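Long-range contact in FERM, ARHGEF and pleckstrin domain-containing protein 2 (Mus musculus, PDB 4GYV), which acts as a guanine nucleotide exchange factor that activates the GTPase RAC1 and takes part in semaphorin signalling and remodelling of the actin cytoskeleton: residues R100-F105 and K186-V191. Sequence-based numbering, arbitrary orientation.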
# COMPACT_ATOMS: atom_id res chain seq x y z
N ARG A 100 -24.62 4.66 14.15
CA ARG A 100 -25.88 5.33 13.87
C ARG A 100 -26.05 5.58 12.37
O ARG A 100 -27.14 5.42 11.84
CB ARG A 100 -26.01 6.65 14.65
CG ARG A 100 -26.64 6.60 16.06
CD ARG A 100 -27.20 7.97 16.50
NE ARG A 100 -26.17 9.02 16.54
CZ ARG A 100 -25.91 9.87 15.54
NH1 ARG A 100 -24.95 10.78 15.66
NH2 ARG A 100 -26.59 9.81 14.40
N GLN A 101 -24.99 6.02 11.70
CA GLN A 101 -25.05 6.37 10.28
C GLN A 101 -25.38 5.14 9.46
O GLN A 101 -26.05 5.22 8.44
CB GLN A 101 -23.70 6.89 9.81
CG GLN A 101 -23.60 8.38 9.74
CD GLN A 101 -22.16 8.86 9.77
OE1 GLN A 101 -21.22 8.08 9.55
NE2 GLN A 101 -21.97 10.16 10.05
N LEU A 102 -24.87 4.01 9.91
CA LEU A 102 -24.96 2.77 9.19
C LEU A 102 -26.42 2.39 8.98
O LEU A 102 -26.76 1.74 8.00
CB LEU A 102 -24.24 1.70 10.00
CG LEU A 102 -23.94 0.35 9.39
CD1 LEU A 102 -23.17 0.55 8.12
CD2 LEU A 102 -23.13 -0.42 10.41
N LYS A 103 -27.27 2.82 9.90
CA LYS A 103 -28.69 2.50 9.81
C LYS A 103 -29.29 2.97 8.49
O LYS A 103 -30.20 2.35 7.96
CB LYS A 103 -29.46 3.07 11.00
CG LYS A 103 -29.10 2.44 12.33
CD LYS A 103 -29.96 3.01 13.44
CE LYS A 103 -29.58 2.45 14.80
NZ LYS A 103 -30.21 3.20 15.92
N GLU A 104 -28.75 4.07 7.97
CA GLU A 104 -29.20 4.64 6.71
C GLU A 104 -28.67 3.88 5.49
O GLU A 104 -28.88 4.28 4.35
CB GLU A 104 -28.78 6.12 6.64
CG GLU A 104 -29.35 6.95 7.75
CD GLU A 104 -30.87 6.98 7.69
OE1 GLU A 104 -31.52 6.28 8.51
OE2 GLU A 104 -31.41 7.69 6.82
N PHE A 105 -27.98 2.77 5.74
CA PHE A 105 -27.38 1.97 4.67
C PHE A 105 -27.85 0.52 4.66
O PHE A 105 -27.41 -0.25 3.82
CB PHE A 105 -25.86 1.98 4.80
CG PHE A 105 -25.23 3.28 4.42
CD1 PHE A 105 -25.24 4.35 5.29
CD2 PHE A 105 -24.62 3.44 3.19
CE1 PHE A 105 -24.66 5.55 4.94
CE2 PHE A 105 -24.04 4.65 2.83
CZ PHE A 105 -24.06 5.70 3.71
N LYS A 186 -25.37 -0.92 20.82
CA LYS A 186 -26.81 -1.04 20.68
C LYS A 186 -27.17 -0.77 19.22
O LYS A 186 -27.96 -1.49 18.64
CB LYS A 186 -27.51 -0.06 21.63
CG LYS A 186 -29.03 -0.11 21.61
CD LYS A 186 -29.61 0.98 22.51
CE LYS A 186 -31.11 1.18 22.32
NZ LYS A 186 -31.68 2.17 23.30
N ALA A 187 -26.53 0.23 18.63
CA ALA A 187 -26.79 0.60 17.24
C ALA A 187 -26.44 -0.51 16.24
O ALA A 187 -27.26 -0.88 15.40
CB ALA A 187 -26.03 1.85 16.91
N ILE A 188 -25.21 -1.00 16.31
CA ILE A 188 -24.75 -2.05 15.42
C ILE A 188 -25.55 -3.34 15.66
O ILE A 188 -25.81 -4.10 14.73
CB ILE A 188 -23.24 -2.31 15.60
CG1 ILE A 188 -22.77 -3.37 14.61
CG2 ILE A 188 -22.92 -2.77 17.02
CD1 ILE A 188 -23.14 -3.06 13.19
N THR A 189 -25.93 -3.59 16.89
CA THR A 189 -26.75 -4.75 17.17
C THR A 189 -28.12 -4.64 16.49
O THR A 189 -28.62 -5.62 15.92
CB THR A 189 -26.91 -4.98 18.67
OG1 THR A 189 -25.62 -5.27 19.23
CG2 THR A 189 -27.81 -6.12 18.92
N GLU A 190 -28.70 -3.44 16.52
CA GLU A 190 -29.93 -3.17 15.78
C GLU A 190 -29.75 -3.51 14.31
O GLU A 190 -30.60 -4.15 13.71
CB GLU A 190 -30.38 -1.72 15.93
CG GLU A 190 -30.75 -1.37 17.35
CD GLU A 190 -31.38 0.01 17.48
OE1 GLU A 190 -31.53 0.67 16.44
OE2 GLU A 190 -31.72 0.40 18.63
N VAL A 191 -28.63 -3.09 13.74
CA VAL A 191 -28.38 -3.32 12.33
C VAL A 191 -28.24 -4.80 12.01
O VAL A 191 -28.89 -5.32 11.11
CB VAL A 191 -27.13 -2.58 11.86
CG1 VAL A 191 -26.79 -2.98 10.43
CG2 VAL A 191 -27.36 -1.09 11.94
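Within the all-helical bundle of the DH (RhoGEF) domain, segment 100-105, on helix 92-102, lies against segment 186-191 of helix 178-194, with Leu-102 and Lys-103 meeting Ala-187, Ile-188, Glu-190 and Val-191. The pairing is a worked example of a helix-helix interface that is apolar toward the core and charged at its outer border. The nearest CA atoms across the contact are those of Arg-100 and Ala-187, 5.9 Å apart, and the small methyl CB of Ala-187 faces the N of Arg-100. On the buried side, CD2 of Leu-102 touches CD1 of Ile-188 at 3.8 Å and lies more loosely beside CG1 of Val-191. The CB of Ile-188 points away from segment 100-105, but its chain turns back so that CD1 reaches the leucine. Leu-157, Tyr-160 and Leu-164 of helix 152-170 pack against this pair, and Phe-61 and Phe-109 also reach Leu-102.

Lys-103 spans the border. With CG anti to its carbonyl carbon (chi1 -67°) and the chain extended beyond, it slants across the side chains of Val-191 and Glu-190. Its ammonium forms a salt bridge, NZ of Lys-103 lying 2.9 Å from OE1 of Glu-190 and approaching from above the carboxylate plane, 48° out of it. An alanine here would probably leave the carboxylate of Glu-190 without this cationic mate and take away the aliphatic chain that lies against Ala-187 and Val-191. In that chain, CG of Lys-103 is 4.0 Å from CG2 of Val-191, and CE of Lys-103 is 4.2 Å from CB of Ala-187.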